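Local structure of polycyclic ketone monooxygenase (Myceliophthora thermophila, 5MQ6) at residues V112-G117 with W122-Y127; T227-P232 with T247-Y252. The protein inserts one oxygen atom next to the carbonyl of ketones, polycyclic ones above all, giving esters or lactones with the help of FAD and NADPH. All blocks are in the same frame, centred on the assembly; numbering follows the deposited sequence.

Interaction 1. Residues V112-G117 with W122-Y127; sequences VDAAGG and WWWNRY. With FAD (flavin-adenine dinucleotide), chain B.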
ATOM      1  N   VAL A 112      12.095  13.840  -3.104  1.00 15.58           N
ATOM      2  CA  VAL A 112      11.597  13.929  -4.477  1.00 17.60           C
ATOM      3  C   VAL A 112      10.341  13.120  -4.603  1.00 18.94           C
ATOM      4  O   VAL A 112      10.277  11.942  -4.200  1.00 19.21           O
ATOM      5  CB  VAL A 112      12.654  13.444  -5.510  1.00 19.28           C
ATOM      6  CG1 VAL A 112      12.234  13.669  -6.976  1.00 17.88           C
ATOM      7  CG2 VAL A 112      13.958  14.194  -5.244  1.00 19.29           C
ATOM      8  N   ASP A 113       9.325  13.729  -5.225  1.00 19.13           N
ATOM      9  CA  ASP A 113       8.034  13.091  -5.350  1.00 16.57           C
ATOM     10  C   ASP A 113       7.346  13.646  -6.604  1.00 17.17           C
ATOM     11  O   ASP A 113       7.380  14.837  -6.880  1.00 18.38           O
ATOM     12  CB  ASP A 113       7.210  13.399  -4.099  1.00 16.22           C
ATOM     13  CG  ASP A 113       6.049  12.386  -3.851  1.00 19.29           C
ATOM     14  OD1 ASP A 113       5.424  11.903  -4.821  1.00 19.39           O
ATOM     15  OD2 ASP A 113       5.759  12.101  -2.667  1.00 18.52           O
ATOM     16  N   ALA A 114       6.659  12.787  -7.309  1.00 17.72           N
ATOM     17  CA  ALA A 114       5.780  13.131  -8.432  1.00 18.83           C
ATOM     18  C   ALA A 114       4.553  13.888  -7.958  1.00 20.36           C
ATOM     19  O   ALA A 114       4.030  14.641  -8.695  1.00 21.29           O
ATOM     20  CB  ALA A 114       5.368  11.870  -9.201  1.00 19.05           C
ATOM     21  N   ALA A 115       4.088  13.705  -6.735  1.00 21.34           N
ATOM     22  CA  ALA A 115       2.997  14.520  -6.208  1.00 22.29           C
ATOM     23  C   ALA A 115       3.324  15.972  -6.157  1.00 22.74           C
ATOM     24  O   ALA A 115       4.492  16.371  -6.112  1.00 21.29           O
ATOM     25  CB  ALA A 115       2.611  14.064  -4.797  1.00 22.51           C
ATOM     26  N   GLY A 116       2.284  16.791  -6.056  1.00 24.21           N
ATOM     27  CA  GLY A 116       2.456  18.266  -5.967  1.00 22.41           C
ATOM     28  C   GLY A 116       2.753  18.823  -4.591  1.00 20.61           C
ATOM     29  O   GLY A 116       2.943  20.064  -4.378  1.00 19.73           O
ATOM     30  N   GLY A 117       2.826  17.930  -3.619  1.00 19.41           N
ATOM     31  CA  GLY A 117       3.077  18.338  -2.266  1.00 18.37           C
ATOM     32  C   GLY A 117       3.255  17.096  -1.386  1.00 16.58           C
ATOM     33  O   GLY A 117       3.257  15.977  -1.876  1.00 18.56           O
ATOM     34  N   TRP A 122      -2.083  10.352   0.786  1.00 18.15           N
ATOM     35  CA  TRP A 122      -2.983  11.391   1.324  1.00 22.02           C
ATOM     36  C   TRP A 122      -2.951  12.730   0.538  1.00 23.25           C
ATOM     37  O   TRP A 122      -3.786  13.614   0.795  1.00 20.31           O
ATOM     38  CB  TRP A 122      -2.740  11.599   2.855  1.00 20.66           C
ATOM     39  CG  TRP A 122      -2.771  10.247   3.526  1.00 20.17           C
ATOM     40  CD1 TRP A 122      -1.750   9.600   4.079  1.00 21.89           C
ATOM     41  CD2 TRP A 122      -3.876   9.333   3.535  1.00 22.89           C
ATOM     42  NE1 TRP A 122      -2.130   8.314   4.467  1.00 19.71           N
ATOM     43  CE2 TRP A 122      -3.433   8.135   4.144  1.00 20.81           C
ATOM     44  CE3 TRP A 122      -5.186   9.402   3.070  1.00 23.22           C
ATOM     45  CZ2 TRP A 122      -4.248   7.032   4.317  1.00 23.22           C
ATOM     46  CZ3 TRP A 122      -6.016   8.307   3.277  1.00 26.53           C
ATOM     47  CH2 TRP A 122      -5.535   7.125   3.884  1.00 23.68           C
ATOM     48  N   TRP A 123      -1.945  12.878  -0.331  1.00 22.80           N
ATOM     49  CA  TRP A 123      -1.894  13.964  -1.313  1.00 22.14           C
ATOM     50  C   TRP A 123      -2.817  13.574  -2.482  1.00 19.70           C
ATOM     51  O   TRP A 123      -3.638  14.336  -2.882  1.00 21.81           O
ATOM     52  CB  TRP A 123      -0.462  14.218  -1.883  1.00 21.77           C
ATOM     53  CG  TRP A 123      -0.520  15.177  -2.973  1.00 21.18           C
ATOM     54  CD1 TRP A 123      -0.726  14.895  -4.302  1.00 20.20           C
ATOM     55  CD2 TRP A 123      -0.491  16.619  -2.867  1.00 17.67           C
ATOM     56  NE1 TRP A 123      -0.844  16.082  -5.006  1.00 18.72           N
ATOM     57  CE2 TRP A 123      -0.737  17.141  -4.158  1.00 19.07           C
ATOM     58  CE3 TRP A 123      -0.351  17.495  -1.819  1.00 20.22           C
ATOM     59  CZ2 TRP A 123      -0.709  18.527  -4.450  1.00 19.06           C
ATOM     60  CZ3 TRP A 123      -0.321  18.895  -2.096  1.00 21.37           C
ATOM     61  CH2 TRP A 123      -0.539  19.379  -3.410  1.00 20.52           C
ATOM     62  N   TRP A 124      -2.624  12.395  -3.046  1.00 18.85           N
ATOM     63  CA  TRP A 124      -3.321  12.004  -4.265  1.00 19.97           C
ATOM     64  C   TRP A 124      -4.815  11.697  -4.105  1.00 24.86           C
ATOM     65  O   TRP A 124      -5.630  12.157  -4.866  1.00 25.77           O
ATOM     66  CB  TRP A 124      -2.638  10.827  -4.861  1.00 20.25           C
ATOM     67  CG  TRP A 124      -1.227  10.994  -5.331  1.00 20.91           C
ATOM     68  CD1 TRP A 124      -0.134  10.487  -4.750  1.00 23.95           C
ATOM     69  CD2 TRP A 124      -0.773  11.562  -6.585  1.00 21.41           C
ATOM     70  NE1 TRP A 124       0.980  10.758  -5.493  1.00 22.40           N
ATOM     71  CE2 TRP A 124       0.609  11.402  -6.634  1.00 21.13           C
ATOM     72  CE3 TRP A 124      -1.395  12.209  -7.624  1.00 26.05           C
ATOM     73  CZ2 TRP A 124       1.380  11.886  -7.674  1.00 26.52           C
ATOM     74  CZ3 TRP A 124      -0.617  12.670  -8.691  1.00 26.98           C
ATOM     75  CH2 TRP A 124       0.747  12.493  -8.703  1.00 25.83           C
ATOM     76  N   ASN A 125      -5.150  10.957  -3.065  1.00 27.74           N
ATOM     77  CA  ASN A 125      -6.485  10.454  -2.832  1.00 25.04           C
ATOM     78  C   ASN A 125      -7.169  11.428  -1.963  1.00 24.51           C
ATOM     79  O   ASN A 125      -6.757  11.702  -0.796  1.00 24.62           O
ATOM     80  CB  ASN A 125      -6.433   9.063  -2.176  1.00 25.36           C
ATOM     81  CG  ASN A 125      -5.683   8.061  -3.031  1.00 26.89           C
ATOM     82  OD1 ASN A 125      -6.219   7.550  -3.969  1.00 33.20           O
ATOM     83  ND2 ASN A 125      -4.422   7.784  -2.705  1.00 28.97           N
ATOM     84  N   ARG A 126      -8.217  12.031  -2.519  1.00 23.52           N
ATOM     85  CA  ARG A 126      -9.040  12.937  -1.714  1.00 24.53           C
ATOM     86  C   ARG A 126     -10.521  12.758  -2.066  1.00 30.12           C
ATOM     87  O   ARG A 126     -11.307  13.696  -1.978  1.00 30.58           O
ATOM     88  CB  ARG A 126      -8.578  14.398  -1.945  1.00 25.06           C
ATOM     89  CG  ARG A 126      -7.071  14.648  -2.021  1.00 23.99           C
ATOM     90  CD  ARG A 126      -6.828  16.138  -1.954  1.00 25.44           C
ATOM     91  NE  ARG A 126      -5.413  16.398  -2.209  1.00 27.12           N
ATOM     92  CZ  ARG A 126      -4.791  17.564  -2.005  1.00 29.58           C
ATOM     93  NH1 ARG A 126      -5.446  18.607  -1.561  1.00 30.57           N
ATOM     94  NH2 ARG A 126      -3.480  17.698  -2.298  1.00 23.78           N
ATOM     95  N   TYR A 127     -10.890  11.533  -2.444  1.00 30.07           N
ATOM     96  CA  TYR A 127     -12.226  11.249  -2.941  1.00 27.83           C
ATOM     97  C   TYR A 127     -13.203  11.391  -1.769  1.00 29.55           C
ATOM     98  O   TYR A 127     -12.769  11.443  -0.629  1.00 27.46           O
ATOM     99  CB  TYR A 127     -12.254   9.883  -3.617  1.00 28.64           C
ATOM    100  CG  TYR A 127     -11.896   8.715  -2.730  1.00 32.29           C
ATOM    101  CD1 TYR A 127     -12.789   8.282  -1.749  1.00 29.45           C
ATOM    102  CD2 TYR A 127     -10.672   8.060  -2.849  1.00 34.53           C
ATOM    103  CE1 TYR A 127     -12.523   7.190  -0.937  1.00 25.40           C
ATOM    104  CE2 TYR A 127     -10.398   6.969  -2.037  1.00 34.02           C
ATOM    105  CZ  TYR A 127     -11.344   6.555  -1.060  1.00 31.50           C
ATOM    106  OH  TYR A 127     -11.125   5.521  -0.235  1.00 32.05           O
TER
HETATM  107  PA  FAD B 700       3.120   6.644  -0.546  1.00 20.54           P
HETATM  108  O1A FAD B 700       2.577   5.859  -1.694  1.00 23.30           O
HETATM  109  O2A FAD B 700       2.194   7.288   0.469  1.00 21.76           O
HETATM  110  O5B FAD B 700       4.051   7.809  -1.141  1.00 23.73           O
HETATM  111  C5B FAD B 700       4.997   7.512  -2.114  1.00 21.99           C
HETATM  112  C4B FAD B 700       5.069   8.676  -3.081  1.00 23.15           C
HETATM  113  O4B FAD B 700       6.204   8.433  -3.933  1.00 21.89           O
HETATM  114  C3B FAD B 700       3.863   8.864  -3.996  1.00 22.37           C
HETATM  115  O3B FAD B 700       3.516  10.223  -4.057  1.00 22.08           O
HETATM  116  C2B FAD B 700       4.353   8.390  -5.336  1.00 23.45           C
HETATM  117  O2B FAD B 700       3.705   9.030  -6.409  1.00 24.39           O
HETATM  118  C1B FAD B 700       5.824   8.736  -5.250  1.00 21.95           C
HETATM  119  N9A FAD B 700       6.631   8.006  -6.196  1.00 20.15           N
HETATM  120  C8A FAD B 700       6.660   6.654  -6.371  1.00 23.62           C
HETATM  121  N7A FAD B 700       7.500   6.385  -7.366  1.00 21.85           N
HETATM  122  C5A FAD B 700       8.012   7.523  -7.865  1.00 18.10           C
HETATM  123  C6A FAD B 700       8.990   7.852  -8.917  1.00 16.87           C
HETATM  124  N6A FAD B 700       9.588   6.985  -9.707  1.00 17.32           N
HETATM  125  N1A FAD B 700       9.257   9.130  -9.005  1.00 17.27           N
HETATM  126  C2A FAD B 700       8.659  10.080  -8.248  1.00 14.50           C
HETATM  127  N3A FAD B 700       7.774   9.900  -7.294  1.00 15.44           N
HETATM  128  C4A FAD B 700       7.410   8.595  -7.095  1.00 18.09           C
HETATM  129  N1  FAD B 700      -2.394   1.683   4.785  1.00 22.31           N
HETATM  130  C2  FAD B 700      -2.619   1.500   6.128  1.00 27.80           C
HETATM  131  O2  FAD B 700      -1.787   0.940   6.829  1.00 24.38           O
HETATM  132  N3  FAD B 700      -3.755   1.932   6.694  1.00 32.47           N
HETATM  133  C4  FAD B 700      -4.687   2.545   5.947  1.00 38.50           C
HETATM  134  O4  FAD B 700      -5.699   2.923   6.522  1.00 48.87           O
HETATM  135  C4X FAD B 700      -4.546   2.790   4.501  1.00 36.42           C
HETATM  136  N5  FAD B 700      -5.486   3.392   3.698  1.00 33.59           N
HETATM  137  C5X FAD B 700      -5.206   3.543   2.380  1.00 32.50           C
HETATM  138  C6  FAD B 700      -6.197   4.174   1.482  1.00 29.18           C
HETATM  139  C7  FAD B 700      -5.801   4.289   0.066  1.00 35.98           C
HETATM  140  C7M FAD B 700      -6.733   4.924  -0.942  1.00 35.02           C
HETATM  141  C8  FAD B 700      -4.498   3.782  -0.455  1.00 37.43           C
HETATM  142  C8M FAD B 700      -4.074   3.901  -1.918  1.00 41.20           C
HETATM  143  C9  FAD B 700      -3.603   3.187   0.412  1.00 35.71           C
HETATM  144  C9A FAD B 700      -3.909   3.051   1.796  1.00 35.80           C
HETATM  145  N10 FAD B 700      -2.968   2.415   2.624  1.00 29.98           N
HETATM  146  C10 FAD B 700      -3.265   2.301   3.985  1.00 27.45           C
HETATM  147  C1' FAD B 700      -1.643   1.971   2.136  1.00 33.28           C
HETATM  148  C2' FAD B 700      -0.750   3.280   2.069  1.00 32.49           C
HETATM  149  O2' FAD B 700      -0.156   3.372   0.766  1.00 32.73           O
HETATM  150  C3' FAD B 700       0.338   3.388   3.193  1.00 30.78           C
HETATM  151  O3' FAD B 700      -0.305   3.370   4.470  1.00 30.58           O
HETATM  152  C4' FAD B 700       1.181   4.684   3.245  1.00 29.20           C
HETATM  153  O4' FAD B 700       0.421   5.950   3.003  1.00 28.60           O
HETATM  154  C5' FAD B 700       2.378   4.570   2.279  1.00 26.62           C
HETATM  155  O5' FAD B 700       3.337   5.604   2.662  1.00 25.35           O
HETATM  156  P   FAD B 700       4.623   5.660   1.678  1.00 23.91           P
HETATM  157  O1P FAD B 700       5.245   7.082   1.930  1.00 25.67           O
HETATM  158  O2P FAD B 700       5.389   4.348   1.902  1.00 26.20           O
HETATM  159  O3P FAD B 700       4.023   5.514   0.152  1.00 22.70           O

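Interaction 2. Residues T227-P232 with T247-Y252; sequences TNPQVP and TARWNY. With NDP (NADPH dihydro-nicotinamide-adenine-dinucleotide phosphate), chain C.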
ATOM      1  N   THR A 227       0.448   3.064  -5.871  1.00 29.42           N
ATOM      2  CA  THR A 227       1.002   4.338  -6.371  1.00 30.50           C
ATOM      3  C   THR A 227       0.582   4.715  -7.774  1.00 34.44           C
ATOM      4  O   THR A 227       0.584   5.872  -8.121  1.00 29.74           O
ATOM      5  CB  THR A 227       2.559   4.283  -6.306  1.00 28.42           C
ATOM      6  OG1 THR A 227       3.051   3.076  -6.940  1.00 25.96           O
ATOM      7  CG2 THR A 227       2.992   4.314  -4.756  1.00 30.36           C
ATOM      8  N   ASN A 228       0.182   3.719  -8.551  1.00 38.18           N
ATOM      9  CA  ASN A 228      -0.023   3.852  -9.991  1.00 34.69           C
ATOM     10  C   ASN A 228      -1.396   3.349 -10.298  1.00 33.41           C
ATOM     11  O   ASN A 228      -1.571   2.112 -10.407  1.00 28.72           O
ATOM     12  CB  ASN A 228       1.018   2.986 -10.672  1.00 35.84           C
ATOM     13  CG  ASN A 228       2.393   3.620 -10.569  1.00 39.85           C
ATOM     14  OD1 ASN A 228       3.152   3.449  -9.558  1.00 39.00           O
ATOM     15  ND2 ASN A 228       2.698   4.421 -11.579  1.00 38.53           N
ATOM     16  N   PRO A 229      -2.374   4.263 -10.387  1.00 33.20           N
ATOM     17  CA  PRO A 229      -3.766   3.835 -10.620  1.00 33.04           C
ATOM     18  C   PRO A 229      -3.839   2.986 -11.874  1.00 32.42           C
ATOM     19  O   PRO A 229      -3.267   3.396 -12.883  1.00 30.95           O
ATOM     20  CB  PRO A 229      -4.520   5.147 -10.835  1.00 30.99           C
ATOM     21  CG  PRO A 229      -3.669   6.186 -10.266  1.00 33.78           C
ATOM     22  CD  PRO A 229      -2.260   5.721 -10.412  1.00 32.26           C
ATOM     23  N   GLN A 230      -4.540   1.831 -11.816  1.00 32.99           N
ATOM     24  CA  GLN A 230      -4.779   1.023 -13.008  1.00 32.17           C
ATOM     25  C   GLN A 230      -6.217   1.044 -13.401  1.00 34.15           C
ATOM     26  O   GLN A 230      -7.097   1.480 -12.641  1.00 36.49           O
ATOM     27  CB  GLN A 230      -4.359  -0.436 -12.783  1.00 38.94           C
ATOM     28  CG  GLN A 230      -5.038  -1.101 -11.557  1.00 37.20           C
ATOM     29  CD  GLN A 230      -4.683  -2.567 -11.402  1.00 37.07           C
ATOM     30  OE1 GLN A 230      -3.577  -3.023 -11.760  1.00 34.25           O
ATOM     31  NE2 GLN A 230      -5.619  -3.323 -10.839  1.00 44.37           N
ATOM     32  N   VAL A 231      -6.433   0.566 -14.617  1.00 40.15           N
ATOM     33  CA  VAL A 231      -7.770   0.280 -15.161  1.00 39.33           C
ATOM     34  C   VAL A 231      -7.735  -1.048 -15.874  1.00 38.68           C
ATOM     35  O   VAL A 231      -6.685  -1.472 -16.416  1.00 36.20           O
ATOM     36  CB  VAL A 231      -8.292   1.348 -16.128  1.00 42.32           C
ATOM     37  CG1 VAL A 231      -8.394   2.655 -15.380  1.00 46.01           C
ATOM     38  CG2 VAL A 231      -7.392   1.472 -17.349  1.00 42.28           C
ATOM     39  N   PRO A 232      -8.883  -1.715 -15.868  1.00 44.35           N
ATOM     40  CA  PRO A 232      -8.973  -2.976 -16.594  1.00 41.02           C
ATOM     41  C   PRO A 232      -9.009  -2.706 -18.086  1.00 40.22           C
ATOM     42  O   PRO A 232      -9.465  -1.638 -18.488  1.00 42.59           O
ATOM     43  CB  PRO A 232     -10.300  -3.553 -16.123  1.00 43.45           C
ATOM     44  CG  PRO A 232     -11.084  -2.375 -15.617  1.00 43.62           C
ATOM     45  CD  PRO A 232     -10.193  -1.237 -15.358  1.00 42.01           C
ATOM     46  N   THR A 247     -10.776   7.100  -8.896  1.00 25.50           N
ATOM     47  CA  THR A 247     -10.943   7.579  -7.533  1.00 22.86           C
ATOM     48  C   THR A 247      -9.682   8.209  -6.957  1.00 21.74           C
ATOM     49  O   THR A 247      -9.707   9.089  -6.060  1.00 21.98           O
ATOM     50  CB  THR A 247     -11.363   6.370  -6.635  1.00 25.66           C
ATOM     51  OG1 THR A 247     -10.439   5.262  -6.759  1.00 24.54           O
ATOM     52  CG2 THR A 247     -12.719   5.838  -7.094  1.00 22.78           C
ATOM     53  N   ALA A 248      -8.546   7.681  -7.408  1.00 21.25           N
ATOM     54  CA  ALA A 248      -7.221   8.183  -6.959  1.00 25.62           C
ATOM     55  C   ALA A 248      -6.878   9.547  -7.624  1.00 31.79           C
ATOM     56  O   ALA A 248      -5.956  10.237  -7.211  1.00 29.78           O
ATOM     57  CB  ALA A 248      -6.164   7.147  -7.236  1.00 24.49           C
ATOM     58  N   ARG A 249      -7.638   9.923  -8.657  1.00 29.43           N
ATOM     59  CA  ARG A 249      -7.538  11.301  -9.203  1.00 29.96           C
ATOM     60  C   ARG A 249      -8.957  11.940  -9.347  1.00 31.42           C
ATOM     61  O   ARG A 249      -9.435  12.219 -10.501  1.00 29.22           O
ATOM     62  CB  ARG A 249      -6.760  11.262 -10.524  1.00 28.57           C
ATOM     63  CG  ARG A 249      -5.452  10.474 -10.487  1.00 31.29           C
ATOM     64  CD  ARG A 249      -4.280  11.282  -9.867  1.00 32.39           C
ATOM     65  NE  ARG A 249      -2.985  10.517  -9.936  1.00 31.54           N
ATOM     66  CZ  ARG A 249      -2.566   9.601  -9.074  1.00 32.69           C
ATOM     67  NH1 ARG A 249      -3.298   9.250  -8.056  1.00 30.90           N
ATOM     68  NH2 ARG A 249      -1.371   8.997  -9.237  1.00 43.66           N
ATOM     69  N   TRP A 250      -9.601  12.187  -8.185  1.00 28.57           N
ATOM     70  CA  TRP A 250     -11.010  12.578  -8.179  1.00 30.79           C
ATOM     71  C   TRP A 250     -11.280  13.927  -8.876  1.00 34.71           C
ATOM     72  O   TRP A 250     -10.623  14.910  -8.599  1.00 35.80           O
ATOM     73  CB  TRP A 250     -11.516  12.704  -6.809  1.00 30.32           C
ATOM     74  CG  TRP A 250     -13.049  12.786  -6.719  1.00 35.57           C
ATOM     75  CD1 TRP A 250     -13.792  13.906  -6.576  1.00 35.21           C
ATOM     76  CD2 TRP A 250     -13.977  11.683  -6.718  1.00 32.27           C
ATOM     77  NE1 TRP A 250     -15.105  13.592  -6.484  1.00 33.44           N
ATOM     78  CE2 TRP A 250     -15.262  12.239  -6.586  1.00 33.88           C
ATOM     79  CE3 TRP A 250     -13.830  10.284  -6.816  1.00 25.56           C
ATOM     80  CZ2 TRP A 250     -16.419  11.447  -6.535  1.00 36.57           C
ATOM     81  CZ3 TRP A 250     -14.938   9.487  -6.743  1.00 33.02           C
ATOM     82  CH2 TRP A 250     -16.241  10.064  -6.619  1.00 35.74           C
ATOM     83  N   ASN A 251     -12.335  13.961  -9.672  1.00 36.33           N
ATOM     84  CA  ASN A 251     -12.735  15.168 -10.449  1.00 31.23           C
ATOM     85  C   ASN A 251     -13.953  15.847  -9.847  1.00 32.73           C
ATOM     86  O   ASN A 251     -15.119  15.552 -10.195  1.00 32.40           O
ATOM     87  CB  ASN A 251     -12.979  14.819 -11.884  1.00 29.48           C
ATOM     88  CG  ASN A 251     -13.082  16.044 -12.765  1.00 34.01           C
ATOM     89  OD1 ASN A 251     -13.373  17.169 -12.301  1.00 32.20           O
ATOM     90  ND2 ASN A 251     -12.823  15.842 -14.033  1.00 37.15           N
ATOM     91  N   TYR A 252     -13.646  16.783  -8.957  1.00 32.32           N
ATOM     92  CA  TYR A 252     -14.621  17.575  -8.294  1.00 34.69           C
ATOM     93  C   TYR A 252     -15.357  18.578  -9.181  1.00 43.68           C
ATOM     94  O   TYR A 252     -16.419  19.119  -8.753  1.00 39.30           O
ATOM     95  CB  TYR A 252     -14.024  18.239  -7.073  1.00 33.96           C
ATOM     96  CG  TYR A 252     -13.929  17.297  -5.850  1.00 37.78           C
ATOM     97  CD1 TYR A 252     -15.079  16.830  -5.226  1.00 33.97           C
ATOM     98  CD2 TYR A 252     -12.701  16.888  -5.337  1.00 34.73           C
ATOM     99  CE1 TYR A 252     -15.021  16.001  -4.129  1.00 34.50           C
ATOM    100  CE2 TYR A 252     -12.621  16.062  -4.222  1.00 31.72           C
ATOM    101  CZ  TYR A 252     -13.795  15.608  -3.645  1.00 33.30           C
ATOM    102  OH  TYR A 252     -13.773  14.805  -2.583  1.00 28.40           O
TER
HETATM  103  PA  NDP C 701      -8.780  -2.615  -5.320  1.00 38.97           P
HETATM  104  O1A NDP C 701      -7.677  -3.116  -6.316  1.00 46.64           O
HETATM  105  O2A NDP C 701      -8.878  -3.098  -3.895  1.00 41.90           O
HETATM  106  O5B NDP C 701     -10.185  -2.768  -6.085  1.00 42.74           O
HETATM  107  C5B NDP C 701     -10.325  -2.638  -7.484  1.00 42.33           C
HETATM  108  C4B NDP C 701     -11.727  -3.146  -7.749  1.00 45.16           C
HETATM  109  O4B NDP C 701     -12.008  -3.099  -9.173  1.00 50.70           O
HETATM  110  C3B NDP C 701     -11.898  -4.593  -7.273  1.00 36.94           C
HETATM  111  O3B NDP C 701     -13.110  -4.692  -6.502  1.00 34.30           O
HETATM  112  C2B NDP C 701     -11.907  -5.325  -8.597  1.00 41.16           C
HETATM  113  O2B NDP C 701     -12.575  -6.619  -8.563  1.00 40.59           O
HETATM  114  C1B NDP C 701     -12.572  -4.327  -9.519  1.00 42.36           C
HETATM  115  N9A NDP C 701     -12.320  -4.665 -10.921  1.00 46.35           N
HETATM  116  C8A NDP C 701     -11.117  -4.893 -11.540  1.00 54.53           C
HETATM  117  N7A NDP C 701     -11.294  -5.216 -12.836  1.00 43.94           N
HETATM  118  C5A NDP C 701     -12.641  -5.191 -13.003  1.00 46.79           C
HETATM  119  C6A NDP C 701     -13.525  -5.468 -14.127  1.00 41.56           C
HETATM  120  N6A NDP C 701     -12.970  -5.815 -15.282  1.00 39.73           N
HETATM  121  N1A NDP C 701     -14.855  -5.347 -13.927  1.00 50.35           N
HETATM  122  C2A NDP C 701     -15.420  -4.998 -12.728  1.00 51.54           C
HETATM  123  N3A NDP C 701     -14.691  -4.741 -11.629  1.00 50.18           N
HETATM  124  C4A NDP C 701     -13.320  -4.835 -11.748  1.00 47.49           C
HETATM  125  O3  NDP C 701      -8.698  -1.029  -5.179  1.00 38.10           O
HETATM  126  PN  NDP C 701      -9.235  -0.008  -4.008  1.00 39.29           P
HETATM  127  O1N NDP C 701      -8.868   1.416  -4.537  1.00 42.33           O
HETATM  128  O2N NDP C 701     -10.690  -0.254  -3.676  1.00 32.70           O
HETATM  129  O5D NDP C 701      -8.351  -0.364  -2.700  1.00 35.58           O
HETATM  130  C5D NDP C 701      -6.891  -0.405  -2.847  1.00 40.16           C
HETATM  131  C4D NDP C 701      -6.199  -0.402  -1.496  1.00 37.14           C
HETATM  132  O4D NDP C 701      -6.343   0.883  -0.851  1.00 48.07           O
HETATM  133  C3D NDP C 701      -6.948  -1.315  -0.523  1.00 42.79           C
HETATM  134  O3D NDP C 701      -6.898  -2.765  -0.801  1.00 30.83           O
HETATM  135  C2D NDP C 701      -6.493  -0.761   0.844  1.00 48.84           C
HETATM  136  O2D NDP C 701      -5.134  -1.203   1.170  1.00 58.83           O
HETATM  137  C1D NDP C 701      -6.643   0.738   0.593  1.00 51.37           C
HETATM  138  P2B NDP C 701     -11.705  -7.947  -8.228  1.00 42.95           P
HETATM  139  O1X NDP C 701     -10.446  -7.812  -9.097  1.00 44.94           O
HETATM  140  O2X NDP C 701     -12.485  -9.153  -8.704  1.00 47.17           O
HETATM  141  O3X NDP C 701     -11.545  -8.001  -6.702  1.00 40.76           O
HETATM  142  O   HOH W   1      -1.848   7.583  -6.363  1.00 24.58           O

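Interaction 1. Residues V112-G117 with W122-Y127
Gly-116 and Gly-117 lie flat against one face of the Trp-123 indole. Gly-117 CA makes a CH-pi contact 3.7 Å from the centroid of the six-membered ring, and at the five-membered end of the same face Ala-115 CB meets Trp-123 CD1 at 3.5 Å. Glycines suit these positions, since a CB on either would clash with the ring. Trp-123 is turned this way because CG stands anti to its backbone N (chi1 172°), and Asp-59 takes up its NE1. From the opposite side Arg-126 points its NH2 at the centre of the ring, end-on, while Arg-126 NE bonds to Trp-123 O at 2.8 Å. Replacing Trp-123 by an alanine would probably leave a gap against the two glycines and Asp-59 without its indole N-H partner. The same Ala-115 methyl also rests over one face of Trp-124.

A second set of polar bonds holds the adenosine half of FAD. Asp-113 OD1 accepts from Ala-115 N (2.9 Å), an Asx turn. The ribose hydroxyl FAD O3B donates to Asp-113 OD1 at 2.7 Å. Trp-124 NE1 gives its hydrogen to FAD O3B at 3.0 Å, meeting it at the indole edge, and Ala-114 N donates to FAD N3A of the adenine (3.1 Å). Asp-113 OD2 is held by Ala-86 N. The ribose O3B therefore acts as donor and acceptor at once, so an acid from one segment and an indole from the other fix the sugar together, while apolar packing joins the segments themselves.

Interaction 2. Residues T227-P232 with T247-Y252
Pro-229 sets the edge of its ring on one face of the Arg-249 guanidinium, and this is the close-packed part of the contact. Pro-229 CG sits 3.6 Å above the Arg-249 guanidinium plane, toward the rim, and Pro-229 CD approaches Arg-249 NH2 at 3.6 Å; the two side chains cross at about a right angle. Pro-229 CG meets Ala-248 CB at 4.0 Å. A rigid, apolar proline suits the place, offering carbon to the flat face of the cation while leaving the N-H groups at its edge to polar partners. Arg-249 reaches this position through a bend at chi2 (-80°), which folds the chain back so that NH1 can donate to Ala-248 O (3.0 Å). That oxygen is met from well above its carbonyl plane, whereas it lies within the plane of the guanidinium. NE is taken by Ala-57 O.

Toward Thr-227 the fit is looser. Thr-227 O faces the guanidinium edge, 3.9 Å from Arg-249 NH2, and a water at that edge accepts from Arg-249 NH1 at 2.8 Å and gives a weak, 3.5 Å bond to Thr-227 O.

Both ends of 227-232 reach cofactors, Thr-227 touching FAD and Pro-232 CB lying 3.6 Å from NADPH N6A. A connecting segment running from the FAD site to the adenine end of the NADPH site is in keeping with the two-dinucleotide-domain architecture of flavoprotein monooxygenases.

Overall arrangement
Interaction 1 closes before interaction 2 opens along the chain; their centres are 12 Å apart, on the same side of the molecule's centre and within one pyridine nucleotide-disulphide oxidoreductase range. The first starts at the end of strand 109-112 of the mixed sheet and ends past helix 121-124, beside FAD. The second joins strand 230-232, paired with 42-44, to the loop leaving strand 244-246, an outermost strand of the parallel five-stranded sheet. They meet directly: Asn-125 packs on Ala-248, Trp-124 on Arg-249, and Arg-126 O is probably hydrogen-bonded to Tyr-252 OH. Trp-124, which bonds to the FAD ribose, thus packs directly against the loop that leaves the sheet on the NADPH side.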